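Local coordinates for protein ComZ (Thermus thermophilus, PDB 6QVI) that probably serves as a pilus tip-associated DNA receptor in natural competence, joining a pseudopilin-like domain to a beta-solenoid domain, at residues A[30-35]-A[127-132]; A[57-62]-A[73-78]; A[413-418]-A[446-451]; A[366-371]-A[381-386]. One frame throughout, in Å; residues are numbered along the deposited sequence.

Interaction 1 (A[30-35]-A[127-132])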
loop_
_atom_site.group_PDB
_atom_site.type_symbol
_atom_site.label_atom_id
_atom_site.label_comp_id
_atom_site.label_asym_id
_atom_site.label_seq_id
_atom_site.Cartn_x
_atom_site.Cartn_y
_atom_site.Cartn_z
ATOM N N ALA A 30 -13.351 23.744 6.456
ATOM C CA ALA A 30 -12.063 23.359 7.001
ATOM C C ALA A 30 -12.128 21.974 7.632
ATOM O O ALA A 30 -11.247 21.130 7.399
ATOM C CB ALA A 30 -11.589 24.386 8.022
ATOM N N ALA A 31 -13.173 21.714 8.421
ATOM C CA ALA A 31 -13.293 20.395 9.033
ATOM C C ALA A 31 -13.438 19.325 7.961
ATOM O O ALA A 31 -12.901 18.221 8.103
ATOM C CB ALA A 31 -14.475 20.347 10.008
ATOM N N LEU A 32 -14.155 19.641 6.878
ATOM C CA LEU A 32 -14.337 18.672 5.811
ATOM C C LEU A 32 -13.000 18.370 5.135
ATOM O O LEU A 32 -12.605 17.205 5.001
ATOM C CB LEU A 32 -15.359 19.207 4.815
ATOM C CG LEU A 32 -16.002 18.185 3.873
ATOM C CD1 LEU A 32 -16.622 17.053 4.691
ATOM C CD2 LEU A 32 -17.054 18.832 2.958
ATOM N N PHE A 33 -12.244 19.419 4.801
ATOM C CA PHE A 33 -10.899 19.225 4.283
ATOM C C PHE A 33 -10.038 18.457 5.275
ATOM O O PHE A 33 -9.156 17.694 4.863
ATOM C CB PHE A 33 -10.241 20.580 3.962
ATOM C CG PHE A 33 -8.808 20.469 3.466
ATOM C CD1 PHE A 33 -7.741 20.664 4.329
ATOM C CD2 PHE A 33 -8.527 20.159 2.152
ATOM C CE1 PHE A 33 -6.416 20.566 3.889
ATOM C CE2 PHE A 33 -7.189 20.020 1.712
ATOM C CZ PHE A 33 -6.150 20.229 2.574
ATOM N N GLN A 34 -10.254 18.655 6.575
ATOM C CA GLN A 34 -9.415 17.943 7.525
ATOM C C GLN A 34 -9.811 16.475 7.598
ATOM O O GLN A 34 -8.959 15.601 7.785
ATOM C CB GLN A 34 -9.476 18.572 8.912
ATOM C CG GLN A 34 -8.347 18.033 9.754
ATOM C CD GLN A 34 -8.591 18.128 11.235
ATOM O OE1 GLN A 34 -9.308 17.300 11.807
ATOM N NE2 GLN A 34 -7.955 19.088 11.881
ATOM N N GLN A 35 -11.093 16.183 7.397
ATOM C CA GLN A 35 -11.512 14.804 7.235
ATOM C C GLN A 35 -10.927 14.210 5.961
ATOM O O GLN A 35 -10.717 12.996 5.891
ATOM C CB GLN A 35 -13.037 14.731 7.228
ATOM C CG GLN A 35 -13.645 14.832 8.624
ATOM C CD GLN A 35 -13.672 13.483 9.313
ATOM O OE1 GLN A 35 -14.152 12.507 8.748
ATOM N NE2 GLN A 35 -13.121 13.411 10.516
ATOM N N PHE A 127 -18.492 20.165 -3.230
ATOM C CA PHE A 127 -17.138 19.680 -3.415
ATOM C C PHE A 127 -17.138 18.350 -4.142
ATOM O O PHE A 127 -18.082 17.568 -4.051
ATOM C CB PHE A 127 -16.416 19.502 -2.098
ATOM C CG PHE A 127 -16.554 20.626 -1.191
ATOM C CD1 PHE A 127 -17.681 20.754 -0.403
ATOM C CD2 PHE A 127 -15.551 21.575 -1.108
ATOM C CE1 PHE A 127 -17.810 21.816 0.464
ATOM C CE2 PHE A 127 -15.689 22.647 -0.253
ATOM C CZ PHE A 127 -16.817 22.758 0.540
ATOM N N ARG A 128 -15.987 18.013 -4.673
ATOM C CA ARG A 128 -15.761 16.716 -5.247
ATOM C C ARG A 128 -14.572 16.294 -4.431
ATOM O O ARG A 128 -13.582 16.955 -4.420
ATOM C CB ARG A 128 -15.409 16.813 -6.698
ATOM C CG ARG A 128 -14.307 15.870 -7.093
ATOM C CD ARG A 128 -14.681 15.064 -8.308
ATOM N NE ARG A 128 -15.211 15.895 -9.366
ATOM C CZ ARG A 128 -16.217 15.525 -10.137
ATOM N NH1 ARG A 128 -16.780 14.341 -9.949
ATOM N NH2 ARG A 128 -16.656 16.337 -11.085
ATOM N N ILE A 129 -14.694 15.199 -3.718
ATOM C CA ILE A 129 -13.656 14.723 -2.818
ATOM C C ILE A 129 -13.378 13.262 -3.101
ATOM O O ILE A 129 -14.289 12.426 -3.037
ATOM C CB ILE A 129 -14.027 14.885 -1.337
ATOM C CG1 ILE A 129 -14.497 16.319 -1.061
ATOM C CG2 ILE A 129 -12.852 14.472 -0.441
ATOM C CD1 ILE A 129 -14.883 16.485 0.378
ATOM N N SER A 130 -12.106 12.939 -3.375
ATOM C CA SER A 130 -11.693 11.553 -3.541
ATOM C C SER A 130 -10.348 11.361 -2.858
ATOM O O SER A 130 -9.493 12.253 -2.901
ATOM C CB SER A 130 -11.667 11.186 -5.029
ATOM O OG SER A 130 -10.648 11.882 -5.722
ATOM N N ASN A 131 -10.193 10.235 -2.164
ATOM C CA ASN A 131 -8.942 9.938 -1.469
ATOM C C ASN A 131 -7.987 9.071 -2.303
ATOM O O ASN A 131 -8.363 8.437 -3.294
ATOM C CB ASN A 131 -9.249 9.252 -0.132
ATOM C CG ASN A 131 -9.749 10.239 0.929
ATOM O OD1 ASN A 131 -8.958 10.986 1.518
ATOM N ND2 ASN A 131 -11.078 10.267 1.155
ATOM N N SER A 132 -6.721 9.052 -1.893
ATOM C CA SER A 132 -5.769 8.224 -2.628
ATOM C C SER A 132 -6.129 6.763 -2.474
ATOM O O SER A 132 -6.095 5.997 -3.450
ATOM C CB SER A 132 -4.326 8.471 -2.175
ATOM O OG SER A 132 -3.810 9.673 -2.727
#
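L32 on helix 12-40 points its side chain between F127 and I129 of strand 120-130. Its CD2 methyl meets the F127 ring obliquely at two neighbouring carbons. The distances from L32 CD2 are 3.9 Å to F127 CD1 and 4.0 Å to F127 CE1. The branch point also takes part: L32 CG lies 4.0 Å from I129 CD1. The I129 chain is extended (chi2 179°), which carries CD1 out to the leucine. F127 and I129 alternate with R128, so both face the helix from the same side of the strand. The contact is wholly apolar and all three residues are buried. No hydrogen bond joins the two segments. This is the pilin arrangement, a long N-terminal helix laid on an antiparallel sheet, and it fits the pseudopilin-like domain of ComZ. The next shell holds the strand residues in place. F518 of strand 517-529 meets the F127 ring and also touches I129, while L55 packs on I129 from a loop. Backbone bonds tie F127 to F108 and I129 to Q106 on one flank. On the other, R128 bonds to Q519 and S130 to V517.

Interaction 2 (A[57-62]-A[73-78])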
loop_
_atom_site.group_PDB
_atom_site.type_symbol
_atom_site.label_atom_id
_atom_site.label_comp_id
_atom_site.label_asym_id
_atom_site.label_seq_id
_atom_site.Cartn_x
_atom_site.Cartn_y
_atom_site.Cartn_z
ATOM N N ARG A 57 -19.216 6.941 3.164
ATOM C CA ARG A 57 -19.795 6.066 4.164
ATOM C C ARG A 57 -19.829 6.712 5.520
ATOM O O ARG A 57 -20.087 6.037 6.514
ATOM C CB ARG A 57 -19.012 4.758 4.250
ATOM C CG ARG A 57 -19.091 3.895 3.011
ATOM C CD ARG A 57 -19.645 2.525 3.364
ATOM N NE ARG A 57 -19.247 2.099 4.705
ATOM C CZ ARG A 57 -18.233 1.293 4.986
ATOM N NH1 ARG A 57 -17.499 0.774 4.005
ATOM N NH2 ARG A 57 -17.977 0.997 6.259
ATOM N N GLY A 58 -19.583 8.002 5.588
ATOM C CA GLY A 58 -19.704 8.722 6.833
ATOM C C GLY A 58 -18.423 9.446 7.166
ATOM O O GLY A 58 -17.430 9.384 6.445
ATOM N N LEU A 59 -18.464 10.134 8.291
ATOM C CA LEU A 59 -17.308 10.853 8.776
ATOM C C LEU A 59 -16.866 10.271 10.100
ATOM O O LEU A 59 -17.673 9.751 10.873
ATOM C CB LEU A 59 -17.608 12.342 8.976
ATOM C CG LEU A 59 -18.195 13.091 7.800
ATOM C CD1 LEU A 59 -18.197 14.579 8.110
ATOM C CD2 LEU A 59 -17.399 12.807 6.560
ATOM N N ASP A 60 -15.568 10.407 10.352
ATOM C CA ASP A 60 -14.954 9.995 11.597
ATOM C C ASP A 60 -14.714 11.288 12.356
ATOM O O ASP A 60 -13.594 11.793 12.441
ATOM C CB ASP A 60 -13.666 9.223 11.333
ATOM C CG ASP A 60 -13.084 8.609 12.591
ATOM O OD1 ASP A 60 -12.120 7.818 12.484
ATOM O OD2 ASP A 60 -13.599 8.910 13.688
ATOM N N LEU A 61 -15.799 11.816 12.929
ATOM C CA LEU A 61 -15.725 13.110 13.598
ATOM C C LEU A 61 -14.839 13.022 14.817
ATOM O O LEU A 61 -14.120 13.973 15.139
ATOM C CB LEU A 61 -17.125 13.541 14.014
ATOM C CG LEU A 61 -18.044 13.663 12.820
ATOM C CD1 LEU A 61 -19.404 14.013 13.262
ATOM C CD2 LEU A 61 -17.529 14.820 11.972
ATOM N N ASP A 62 -14.897 11.900 15.523
ATOM C CA ASP A 62 -13.934 11.695 16.588
ATOM C C ASP A 62 -12.501 11.711 16.071
ATOM O O ASP A 62 -11.615 12.289 16.710
ATOM C CB ASP A 62 -14.179 10.392 17.307
ATOM C CG ASP A 62 -13.182 10.193 18.402
ATOM O OD1 ASP A 62 -12.024 9.836 18.107
ATOM O OD2 ASP A 62 -13.595 10.355 19.575
ATOM N N ASN A 73 -28.892 10.276 2.892
ATOM C CA ASN A 73 -27.924 11.198 2.345
ATOM C C ASN A 73 -27.706 12.502 3.081
ATOM O O ASN A 73 -27.304 13.442 2.471
ATOM C CB ASN A 73 -28.251 11.513 0.908
ATOM C CG ASN A 73 -28.360 10.290 0.064
ATOM O OD1 ASN A 73 -27.474 9.464 0.042
ATOM N ND2 ASN A 73 -29.460 10.170 -0.642
ATOM N N ARG A 74 -27.859 12.554 4.386
ATOM C CA ARG A 74 -27.714 13.787 5.078
ATOM C C ARG A 74 -27.060 13.551 6.420
ATOM O O ARG A 74 -27.250 12.538 7.032
ATOM C CB ARG A 74 -29.106 14.389 5.188
ATOM C CG ARG A 74 -29.420 15.220 6.405
ATOM C CD ARG A 74 -30.915 15.398 6.569
ATOM N NE ARG A 74 -31.282 15.543 7.965
ATOM C CZ ARG A 74 -31.285 16.689 8.623
ATOM N NH1 ARG A 74 -30.955 17.805 8.023
ATOM N NH2 ARG A 74 -31.627 16.725 9.888
ATOM N N LEU A 75 -26.261 14.498 6.857
ATOM C CA LEU A 75 -25.585 14.385 8.116
ATOM C C LEU A 75 -25.449 15.738 8.743
ATOM O O LEU A 75 -24.837 16.594 8.201
ATOM C CB LEU A 75 -24.216 13.805 7.890
ATOM C CG LEU A 75 -23.258 14.012 9.033
ATOM C CD1 LEU A 75 -23.668 13.084 10.138
ATOM C CD2 LEU A 75 -21.862 13.691 8.600
ATOM N N VAL A 76 -25.964 15.902 9.938
ATOM C CA VAL A 76 -25.932 17.206 10.571
ATOM C C VAL A 76 -24.631 17.390 11.318
ATOM O O VAL A 76 -24.348 16.666 12.272
ATOM C CB VAL A 76 -27.137 17.403 11.503
ATOM C CG1 VAL A 76 -26.989 18.714 12.230
ATOM C CG2 VAL A 76 -28.411 17.400 10.657
ATOM N N LEU A 77 -23.863 18.405 10.920
ATOM C CA LEU A 77 -22.616 18.725 11.612
ATOM C C LEU A 77 -22.772 19.753 12.725
ATOM O O LEU A 77 -21.900 19.812 13.595
ATOM C CB LEU A 77 -21.575 19.272 10.652
ATOM C CG LEU A 77 -21.342 18.515 9.375
ATOM C CD1 LEU A 77 -20.430 19.372 8.508
ATOM C CD2 LEU A 77 -20.765 17.158 9.702
ATOM N N ALA A 78 -23.820 20.594 12.704
ATOM C CA ALA A 78 -23.992 21.586 13.777
ATOM C C ALA A 78 -25.400 22.159 13.755
ATOM O O ALA A 78 -25.876 22.620 12.713
ATOM C CB ALA A 78 -22.984 22.739 13.668
#
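L59 packs its branched end against L75 and L77, and these apolar contacts carry the interaction. L75 CD2 sits by two atoms of the other leucine, 3.8 Å from L59 CG and 3.8 Å from L59 CD1. L59 CD1 also meets the next leucine, 4.0 Å from L77 CD2. The L59 and L77 side chains cross at about a right angle, and the touch is methyl to methyl. With CG anti to the carbonyl carbon (chi1 -48°), the L77 chain brings CD2 to the loop. L61 adds a looser approach, with L61 CD2 4.6 Å from L77 CD2. L98 of strand 90-100 touches L59, and Y28 of helix 12-40 touches L77.

No hydrogen bond crosses between the segments. Polar bonds instead shape the loop itself. D60 OD1 accepts from G65 N, and D60 OD2 accepts from D64 N.

Backbone form matters at two points. G58 has a positive phi of 125°, and a CB there would run into the carbonyl O of R57. L77 and A78 both face A96 of strand 90-100, which makes a classic beta bulge where the chain turns a corner.

The contact thus seats the loop that follows the long helix on strand 74-76 and the bulge after it, at the edge of the antiparallel sheet beside strand 90-100. The loop's place between the long helix and the sheet is consistent with the alpha-beta loop of pilins, here in the pseudopilin-like domain.

Interaction 3 (A[413-418]-A[446-451])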
loop_
_atom_site.group_PDB
_atom_site.type_symbol
_atom_site.label_atom_id
_atom_site.label_comp_id
_atom_site.label_asym_id
_atom_site.label_seq_id
_atom_site.Cartn_x
_atom_site.Cartn_y
_atom_site.Cartn_z
ATOM N N LEU A 413 16.846 -12.706 -7.603
ATOM C CA LEU A 413 17.099 -12.717 -6.171
ATOM C C LEU A 413 16.695 -14.073 -5.613
ATOM O O LEU A 413 15.648 -14.620 -5.978
ATOM C CB LEU A 413 16.272 -11.625 -5.470
ATOM C CG LEU A 413 16.292 -11.577 -3.928
ATOM C CD1 LEU A 413 17.741 -11.630 -3.360
ATOM C CD2 LEU A 413 15.449 -10.435 -3.294
ATOM N N ASP A 414 17.531 -14.614 -4.727
ATOM C CA ASP A 414 17.285 -15.898 -4.072
ATOM C C ASP A 414 17.520 -15.703 -2.579
ATOM O O ASP A 414 18.593 -15.234 -2.176
ATOM C CB ASP A 414 18.180 -17.006 -4.650
ATOM C CG ASP A 414 17.617 -17.616 -5.956
ATOM O OD1 ASP A 414 17.040 -16.877 -6.776
ATOM O OD2 ASP A 414 17.733 -18.855 -6.161
ATOM N N ILE A 415 16.511 -16.042 -1.762
ATOM C CA ILE A 415 16.591 -15.944 -0.306
ATOM C C ILE A 415 16.387 -17.362 0.217
ATOM O O ILE A 415 15.246 -17.833 0.336
ATOM C CB ILE A 415 15.546 -14.976 0.253
ATOM C CG1 ILE A 415 15.697 -13.611 -0.421
ATOM C CG2 ILE A 415 15.689 -14.786 1.755
ATOM C CD1 ILE A 415 14.851 -12.525 0.208
ATOM N N ASN A 416 17.486 -18.057 0.534
ATOM C CA ASN A 416 17.368 -19.479 0.833
ATOM C C ASN A 416 17.374 -19.784 2.319
ATOM O O ASN A 416 16.943 -20.874 2.713
ATOM C CB ASN A 416 18.491 -20.275 0.157
ATOM C CG ASN A 416 18.599 -19.981 -1.329
ATOM O OD1 ASN A 416 17.581 -19.794 -2.004
ATOM N ND2 ASN A 416 19.820 -19.993 -1.858
ATOM N N GLY A 417 17.798 -18.832 3.145
ATOM C CA GLY A 417 17.694 -18.928 4.579
ATOM C C GLY A 417 16.678 -17.921 5.087
ATOM O O GLY A 417 16.015 -17.223 4.330
ATOM N N ASN A 418 16.536 -17.892 6.405
ATOM C CA ASN A 418 15.628 -16.937 7.009
ATOM C C ASN A 418 16.185 -15.525 6.854
ATOM O O ASN A 418 17.401 -15.313 6.757
ATOM C CB ASN A 418 15.434 -17.268 8.482
ATOM C CG ASN A 418 14.578 -18.487 8.687
ATOM O OD1 ASN A 418 13.933 -18.971 7.756
ATOM N ND2 ASN A 418 14.595 -19.018 9.903
ATOM N N GLN A 446 12.496 -20.265 5.455
ATOM C CA GLN A 446 11.165 -20.526 5.977
ATOM C C GLN A 446 10.435 -19.241 6.338
ATOM O O GLN A 446 9.224 -19.138 6.133
ATOM C CB GLN A 446 11.244 -21.491 7.167
ATOM C CG GLN A 446 11.127 -22.931 6.669
ATOM C CD GLN A 446 10.474 -23.924 7.629
ATOM O OE1 GLN A 446 10.259 -25.076 7.243
ATOM N NE2 GLN A 446 10.150 -23.495 8.858
ATOM N N HIS A 447 11.155 -18.239 6.842
ATOM C CA HIS A 447 10.548 -16.996 7.287
ATOM C C HIS A 447 11.388 -15.847 6.752
ATOM O O HIS A 447 12.574 -15.741 7.072
ATOM C CB HIS A 447 10.438 -16.969 8.813
ATOM C CG HIS A 447 9.643 -18.116 9.378
ATOM N ND1 HIS A 447 8.679 -18.786 8.653
ATOM C CD2 HIS A 447 9.688 -18.726 10.587
ATOM C CE1 HIS A 447 8.152 -19.745 9.392
ATOM N NE2 HIS A 447 8.745 -19.730 10.572
ATOM N N VAL A 448 10.793 -14.997 5.916
ATOM C CA VAL A 448 11.437 -13.746 5.543
ATOM C C VAL A 448 10.423 -12.625 5.732
ATOM O O VAL A 448 9.235 -12.776 5.428
ATOM C CB VAL A 448 11.996 -13.805 4.108
ATOM C CG1 VAL A 448 10.991 -14.370 3.218
ATOM C CG2 VAL A 448 12.378 -12.434 3.617
ATOM N N MET A 449 10.893 -11.512 6.267
ATOM C CA MET A 449 10.024 -10.430 6.688
ATOM C C MET A 449 10.510 -9.193 5.951
ATOM O O MET A 449 11.489 -8.552 6.353
ATOM C CB MET A 449 10.044 -10.317 8.210
ATOM C CG MET A 449 9.590 -9.012 8.795
ATOM S SD MET A 449 9.511 -9.172 10.605
ATOM C CE MET A 449 8.215 -10.379 10.829
ATOM N N ALA A 450 9.864 -8.918 4.830
ATOM C CA ALA A 450 10.278 -7.826 3.974
ATOM C C ALA A 450 9.185 -7.521 2.961
ATOM O O ALA A 450 8.507 -8.444 2.503
ATOM C CB ALA A 450 11.574 -8.212 3.258
ATOM N N PRO A 451 8.987 -6.265 2.564
ATOM C CA PRO A 451 8.139 -6.003 1.398
ATOM C C PRO A 451 8.985 -6.291 0.168
ATOM O O PRO A 451 10.173 -5.959 0.128
ATOM C CB PRO A 451 7.794 -4.519 1.518
ATOM C CG PRO A 451 8.977 -3.942 2.192
ATOM C CD PRO A 451 9.516 -5.019 3.142
#
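The backbones of 413-418 and 446-451 come closest at N418 and H447, whose CA atoms are 5.1 Å apart. The N418 side chain makes the polar contact. Its OD1 takes two backbone N-H groups in a row. H447 N lies 3.0 Å from N418 OD1, with an N-H...O angle of 157°, and stands above the carbonyl plane of the amide, 52° out of it. Q446 N is also 3.0 Å from N418 OD1, but that bond is bent and weak. N418 CG stands anti to its own carbonyl carbon (chi1 -73°), which turns the amide toward 446-451. N418 CA lies 3.3 Å from H447 O and makes a C-H...O contact with it. Strand 409-415 pairs in parallel with 441-443, the strand just before 447-449, as expected of successive coils in the beta-solenoid domain. A leucine in place of N418 would probably leave the N-H groups of Q446 and H447 without their shared acceptor. One side-chain oxygen thus accepts from two consecutive backbone N-H groups, well from H447 and only weakly from Q446. A buried methyl contact accompanies this polar one, with I415 CD1 4.2 Å from V448 CG2.

Interaction 4 (A[366-371]-A[381-386])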
loop_
_atom_site.group_PDB
_atom_site.type_symbol
_atom_site.label_atom_id
_atom_site.label_comp_id
_atom_site.label_asym_id
_atom_site.label_seq_id
_atom_site.Cartn_x
_atom_site.Cartn_y
_atom_site.Cartn_z
ATOM N N GLU A 366 23.926 -14.640 11.182
ATOM C CA GLU A 366 24.552 -13.549 10.416
ATOM C C GLU A 366 23.992 -12.138 10.443
ATOM O O GLU A 366 22.973 -11.858 11.034
ATOM C CB GLU A 366 24.752 -13.960 8.976
ATOM C CG GLU A 366 24.965 -15.437 8.778
ATOM C CD GLU A 366 25.875 -16.029 9.805
ATOM O OE1 GLU A 366 26.624 -15.275 10.410
ATOM O OE2 GLU A 366 25.859 -17.253 9.986
ATOM N N LEU A 367 24.670 -11.235 9.761
ATOM C CA LEU A 367 24.240 -9.860 9.769
ATOM C C LEU A 367 24.491 -9.190 8.448
ATOM O O LEU A 367 25.522 -9.370 7.840
ATOM C CB LEU A 367 24.956 -9.117 10.870
ATOM C CG LEU A 367 24.478 -7.692 11.033
ATOM C CD1 LEU A 367 22.983 -7.746 11.150
ATOM C CD2 LEU A 367 25.067 -7.021 12.249
ATOM N N LEU A 368 23.525 -8.405 8.017
ATOM C CA LEU A 368 23.594 -7.704 6.771
ATOM C C LEU A 368 23.025 -6.349 7.025
ATOM O O LEU A 368 21.843 -6.194 7.140
ATOM C CB LEU A 368 22.748 -8.440 5.769
ATOM C CG LEU A 368 22.210 -7.597 4.659
ATOM C CD1 LEU A 368 23.353 -6.734 4.217
ATOM C CD2 LEU A 368 21.808 -8.530 3.550
ATOM N N GLU A 369 23.882 -5.359 7.136
ATOM C CA GLU A 369 23.434 -4.023 7.410
ATOM C C GLU A 369 23.413 -3.269 6.130
ATOM O O GLU A 369 24.265 -3.467 5.303
ATOM C CB GLU A 369 24.397 -3.346 8.361
ATOM C CG GLU A 369 25.130 -4.298 9.282
ATOM C CD GLU A 369 26.250 -3.633 10.048
ATOM O OE1 GLU A 369 27.339 -4.208 10.110
ATOM O OE2 GLU A 369 26.045 -2.542 10.592
ATOM N N VAL A 370 22.421 -2.413 5.953
ATOM C CA VAL A 370 22.318 -1.635 4.742
ATOM C C VAL A 370 22.155 -0.172 5.109
ATOM O O VAL A 370 21.269 0.160 5.856
ATOM C CB VAL A 370 21.122 -2.084 3.909
ATOM C CG1 VAL A 370 21.091 -1.341 2.616
ATOM C CG2 VAL A 370 21.193 -3.552 3.586
ATOM N N PHE A 371 23.017 0.700 4.598
ATOM C CA PHE A 371 22.957 2.125 4.908
ATOM C C PHE A 371 22.651 2.875 3.648
ATOM O O PHE A 371 23.472 2.969 2.774
ATOM C CB PHE A 371 24.291 2.592 5.432
ATOM C CG PHE A 371 24.945 1.630 6.358
ATOM C CD1 PHE A 371 25.402 0.427 5.904
ATOM C CD2 PHE A 371 25.120 1.952 7.671
ATOM C CE1 PHE A 371 26.014 -0.456 6.752
ATOM C CE2 PHE A 371 25.729 1.077 8.527
ATOM C CZ PHE A 371 26.180 -0.128 8.064
ATOM N N ALA A 381 21.525 -11.909 -7.020
ATOM C CA ALA A 381 21.891 -11.988 -5.620
ATOM C C ALA A 381 21.293 -13.247 -5.038
ATOM O O ALA A 381 20.134 -13.562 -5.319
ATOM C CB ALA A 381 21.410 -10.742 -4.849
ATOM N N VAL A 382 22.076 -13.966 -4.236
ATOM C CA VAL A 382 21.546 -15.077 -3.458
ATOM C C VAL A 382 22.076 -14.867 -2.042
ATOM O O VAL A 382 23.250 -14.504 -1.863
ATOM C CB VAL A 382 21.980 -16.468 -4.014
ATOM C CG1 VAL A 382 21.846 -16.533 -5.571
ATOM C CG2 VAL A 382 23.284 -16.961 -3.434
ATOM N N LEU A 383 21.178 -14.936 -1.054
ATOM C CA LEU A 383 21.540 -14.984 0.357
ATOM C C LEU A 383 21.317 -16.418 0.766
ATOM O O LEU A 383 20.175 -16.896 0.775
ATOM C CB LEU A 383 20.710 -14.043 1.230
ATOM C CG LEU A 383 20.792 -12.554 1.042
ATOM C CD1 LEU A 383 19.952 -12.206 -0.110
ATOM C CD2 LEU A 383 20.219 -11.945 2.295
ATOM N N ASN A 384 22.404 -17.104 1.076
ATOM C CA ASN A 384 22.351 -18.542 1.199
ATOM C C ASN A 384 22.286 -19.025 2.633
ATOM O O ASN A 384 22.238 -20.236 2.848
ATOM C CB ASN A 384 23.557 -19.151 0.500
ATOM C CG ASN A 384 23.262 -20.499 -0.080
ATOM O OD1 ASN A 384 23.798 -20.876 -1.118
ATOM N ND2 ASN A 384 22.413 -21.256 0.607
ATOM N N ARG A 385 22.204 -18.135 3.614
ATOM C CA ARG A 385 22.135 -18.588 4.995
ATOM C C ARG A 385 21.256 -17.625 5.776
ATOM O O ARG A 385 21.097 -16.467 5.377
ATOM C CB ARG A 385 23.535 -18.690 5.629
ATOM C CG ARG A 385 24.495 -19.574 4.834
ATOM C CD ARG A 385 25.335 -20.494 5.705
ATOM N NE ARG A 385 25.620 -19.900 6.997
ATOM C CZ ARG A 385 25.887 -20.612 8.081
ATOM N NH1 ARG A 385 25.893 -21.938 8.009
ATOM N NH2 ARG A 385 26.131 -20.006 9.233
ATOM N N PRO A 386 20.649 -18.078 6.879
ATOM C CA PRO A 386 19.851 -17.185 7.729
ATOM C C PRO A 386 20.617 -15.926 8.110
ATOM O O PRO A 386 21.819 -15.972 8.410
ATOM C CB PRO A 386 19.550 -18.047 8.956
ATOM C CG PRO A 386 19.503 -19.425 8.427
ATOM C CD PRO A 386 20.512 -19.489 7.296
#
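L383 is the first residue of 381-386 to touch 366-371. Its CD2 methyl meets the corresponding methyl of L368, with L383 CD2 and L368 CD2 4.0 Å apart. The two side chains cross at about a right angle. Past the end of the strand comes R385, which forms a salt bridge with E366. R385 NH2 lies 2.9 Å from E366 OE2, and the N-H...O angle is 160°. The oxygen sits at the guanidinium edge, close to its plane, and is met nearly along its own C-O bond. The carboxylate and guanidinium planes are turned 33° apart. The R385 chain bends at chi2 and chi3 to bring NH2 there. E366 OE1 is bonded to T362 OG1, so both carboxylate oxygens are held. An alanine in place of E366 would probably leave R385 NH2 without this charged mate and T362 OG1 without this partner. Last comes P386, whose carbonyl O lies beside the E366 chain, near CB and CG. Strand 366-371 runs between strands 357-360 and 387-392 in one sheet. Strand 380-383 belongs elsewhere, between strands 335-337 and 409-415, both parallel to it, consistent with the beta-solenoid domain. The contact joins these strands to the separate sheet.

The four contacts form two pairs on opposite sides of the chain's centre. Interactions 1 and 2 lie in the pseudopilin-like part, with centres about 12 Å apart. Q35 NE2 reaches D60 O at 2.6 Å, a probable hydrogen bond that ties the helix to the loop. Interactions 3 and 4 lie in the solenoid part, with centres about 10 Å apart. There strands 380-383 and 409-415 are neighbours, and D414 probably bonds through both its backbone N and its backbone O: D414 N to A381 O at 2.9 Å and D414 O to L383 N at 2.8 Å. The pairs do not touch. Interactions 1 and 3 have nearest atoms about 18 Å apart, and the centres of interactions 2 and 4 are about 50 Å apart.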